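Local structure of ABC transporter periplasmic peptide-binding protein (Pseudoalteromonas, 4QFL) at residues 435-439 / 440-444. The protein binds dipeptides in the periplasm, here Ala-Phe, and probably hands them to an ABC transporter for uptake into the cell. Residues are numbered along the deposited sequence; the frame is centred on the assembly and turned at random.
Sequences ADTPD and PDNFF. With ALA (alanine), chain C.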
ATOM      1  N   ALA A 435      -1.452   5.740  -0.517  1.00 15.88           N
ATOM      2  CA  ALA A 435      -2.520   5.475  -1.469  1.00 15.40           C
ATOM      3  C   ALA A 435      -2.063   4.731  -2.724  1.00 14.53           C
ATOM      4  O   ALA A 435      -0.992   5.005  -3.269  1.00 16.72           O
ATOM      5  CB  ALA A 435      -3.227   6.771  -1.838  1.00 17.46           C
ATOM      6  N   ASP A 436      -2.892   3.791  -3.175  1.00 14.26           N
ATOM      7  CA  ASP A 436      -2.605   3.015  -4.381  1.00 16.30           C
ATOM      8  C   ASP A 436      -3.174   3.695  -5.625  1.00 18.03           C
ATOM      9  O   ASP A 436      -2.699   3.483  -6.738  1.00 17.70           O
ATOM     10  CB  ASP A 436      -3.181   1.597  -4.262  1.00 16.85           C
ATOM     11  CG  ASP A 436      -2.909   0.951  -2.905  1.00 18.20           C
ATOM     12  OD1 ASP A 436      -1.730   0.640  -2.602  1.00 18.79           O
ATOM     13  OD2 ASP A 436      -3.879   0.732  -2.146  1.00 18.13           O
ATOM     14  N   THR A 437      -4.199   4.513  -5.430  1.00 16.24           N
ATOM     15  CA  THR A 437      -4.828   5.245  -6.527  1.00 17.30           C
ATOM     16  C   THR A 437      -5.263   6.607  -6.001  1.00 15.58           C
ATOM     17  O   THR A 437      -5.221   6.847  -4.793  1.00 15.40           O
ATOM     18  CB  THR A 437      -6.075   4.507  -7.054  1.00 15.52           C
ATOM     19  OG1 THR A 437      -7.149   4.680  -6.129  1.00 16.31           O
ATOM     20  CG2 THR A 437      -5.798   3.019  -7.224  1.00 16.91           C
ATOM     21  N   PRO A 438      -5.662   7.513  -6.901  1.00 15.14           N
ATOM     22  CA  PRO A 438      -6.218   8.804  -6.485  1.00 17.17           C
ATOM     23  C   PRO A 438      -7.751   8.751  -6.282  1.00 19.19           C
ATOM     24  O   PRO A 438      -8.408   9.784  -6.096  1.00 18.11           O
ATOM     25  CB  PRO A 438      -5.836   9.716  -7.643  1.00 16.45           C
ATOM     26  CG  PRO A 438      -5.894   8.830  -8.813  1.00 15.70           C
ATOM     27  CD  PRO A 438      -5.461   7.460  -8.358  1.00 15.37           C
ATOM     28  N   ASP A 439      -8.320   7.549  -6.308  1.00 18.89           N
ATOM     29  CA  ASP A 439      -9.717   7.394  -5.927  1.00 17.29           C
ATOM     30  C   ASP A 439      -9.825   7.363  -4.407  1.00 17.03           C
ATOM     31  O   ASP A 439      -9.256   6.486  -3.764  1.00 19.27           O
ATOM     32  CB  ASP A 439     -10.338   6.137  -6.538  1.00 17.01           C
ATOM     33  CG  ASP A 439     -11.837   6.111  -6.377  1.00 18.81           C
ATOM     34  OD1 ASP A 439     -12.295   5.970  -5.237  1.00 17.45           O
ATOM     35  OD2 ASP A 439     -12.564   6.258  -7.378  1.00 22.28           O
ATOM     36  N   PRO A 440     -10.564   8.324  -3.828  1.00 18.52           N
ATOM     37  CA  PRO A 440     -10.704   8.500  -2.370  1.00 16.54           C
ATOM     38  C   PRO A 440     -11.162   7.240  -1.628  1.00 16.82           C
ATOM     39  O   PRO A 440     -10.877   7.079  -0.446  1.00 18.78           O
ATOM     40  CB  PRO A 440     -11.767   9.605  -2.247  1.00 19.21           C
ATOM     41  CG  PRO A 440     -11.669  10.360  -3.525  1.00 20.69           C
ATOM     42  CD  PRO A 440     -11.343   9.328  -4.573  1.00 18.38           C
ATOM     43  N   ASP A 441     -11.870   6.353  -2.303  1.00 16.71           N
ATOM     44  CA  ASP A 441     -12.299   5.132  -1.647  1.00 18.27           C
ATOM     45  C   ASP A 441     -11.097   4.350  -1.135  1.00 16.56           C
ATOM     46  O   ASP A 441     -11.215   3.538  -0.214  1.00 17.49           O
ATOM     47  CB  ASP A 441     -13.101   4.249  -2.595  1.00 16.95           C
ATOM     48  CG  ASP A 441     -13.396   2.899  -1.993  1.00 18.55           C
ATOM     49  OD1 ASP A 441     -14.316   2.834  -1.153  1.00 17.45           O
ATOM     50  OD2 ASP A 441     -12.695   1.917  -2.337  1.00 19.13           O
ATOM     51  N   ASN A 442      -9.943   4.589  -1.750  1.00 18.39           N
ATOM     52  CA  ASN A 442      -8.716   3.873  -1.393  1.00 17.34           C
ATOM     53  C   ASN A 442      -8.205   4.206   0.020  1.00 17.50           C
ATOM     54  O   ASN A 442      -7.426   3.449   0.605  1.00 17.04           O
ATOM     55  CB  ASN A 442      -7.628   4.100  -2.459  1.00 16.65           C
ATOM     56  CG  ASN A 442      -6.410   3.194  -2.263  1.00 16.11           C
ATOM     57  OD1 ASN A 442      -6.464   1.985  -2.504  1.00 17.72           O
ATOM     58  ND2 ASN A 442      -5.307   3.781  -1.844  1.00 13.23           N
ATOM     59  N   PHE A 443      -8.669   5.321   0.581  1.00 16.19           N
ATOM     60  CA  PHE A 443      -8.326   5.687   1.954  1.00 16.05           C
ATOM     61  C   PHE A 443      -9.348   5.145   2.948  1.00 18.16           C
ATOM     62  O   PHE A 443      -9.185   5.308   4.152  1.00 19.64           O
ATOM     63  CB  PHE A 443      -8.248   7.210   2.113  1.00 16.74           C
ATOM     64  CG  PHE A 443      -6.923   7.797   1.723  1.00 16.24           C
ATOM     65  CD1 PHE A 443      -5.854   7.779   2.614  1.00 18.10           C
ATOM     66  CD2 PHE A 443      -6.739   8.358   0.470  1.00 15.04           C
ATOM     67  CE1 PHE A 443      -4.624   8.308   2.270  1.00 15.59           C
ATOM     68  CE2 PHE A 443      -5.521   8.890   0.117  1.00 15.85           C
ATOM     69  CZ  PHE A 443      -4.458   8.865   1.017  1.00 14.80           C
ATOM     70  N   PHE A 444     -10.401   4.513   2.444  1.00 14.92           N
ATOM     71  CA  PHE A 444     -11.504   4.114   3.307  1.00 16.40           C
ATOM     72  C   PHE A 444     -11.737   2.625   3.286  1.00 16.96           C
ATOM     73  O   PHE A 444     -11.562   1.948   4.292  1.00 16.84           O
ATOM     74  CB  PHE A 444     -12.773   4.856   2.912  1.00 15.01           C
ATOM     75  CG  PHE A 444     -12.698   6.337   3.152  1.00 16.77           C
ATOM     76  CD1 PHE A 444     -12.787   6.852   4.444  1.00 20.57           C
ATOM     77  CD2 PHE A 444     -12.527   7.209   2.101  1.00 17.17           C
ATOM     78  CE1 PHE A 444     -12.726   8.217   4.673  1.00 16.67           C
ATOM     79  CE2 PHE A 444     -12.464   8.578   2.318  1.00 16.46           C
ATOM     80  CZ  PHE A 444     -12.561   9.083   3.604  1.00 20.57           C
TER
HETATM   81  N   ALA C 601      -1.170   0.928   0.156  1.00 15.29           N
HETATM   82  CA  ALA C 601      -0.185  -0.017   0.676  1.00 16.46           C
HETATM   83  C   ALA C 601       0.443   0.508   1.965  1.00 17.93           C
HETATM   84  O   ALA C 601       0.552   1.718   2.160  1.00 20.32           O
HETATM   85  CB  ALA C 601       0.893  -0.298  -0.375  1.00 15.89           C
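The methyl group of Ala435 meets the far end of the Phe443 ring, CB lying 3.7 Å from CE2, and also lies beside the amide of Asn442; Leu338 and Pro339 also touch this ring. Asp436, its CG anti to the carbonyl carbon (chi1 -45°), reaches the bound dipeptide: OD1 accepts a hydrogen bond of 2.8 Å from N of the bound alanine, whose amino group is also held by the carbonyl oxygen of Ala434. The second oxygen of the Asp436 carboxylate, OD2, lies close to the side-chain amide of Asn442, the carboxylate and amide planes standing 78° apart. The loop that carries these residues joins strand 428-434, at the dipeptide pocket of a family 5 solute-binding protein, to helix 445-448. Thr437 forms an ST turn: OG1 accepts from N of Asp439 at 3.1 Å, and the same oxygen rests on CB of Asn442. Pro438 brings its carbonyl oxygen to 3.3 Å from CD of Pro440. Asp439 then holds the following residues through two bonds. Its carbonyl oxygen takes N-H of Asn442 at 2.9 Å, the donor tilted 32° out of the carbonyl plane, while OD1 offers its anti lone pair to N of Asp441 at 3.0 Å. Arg483 of helix 480-497 forms a salt bridge with the same carboxylate oxygen, which therefore serves two partners. Without the carboxylate, as with an alanine here, N-H of Asp441 and the guanidinium of Arg483 would probably both lose this partner.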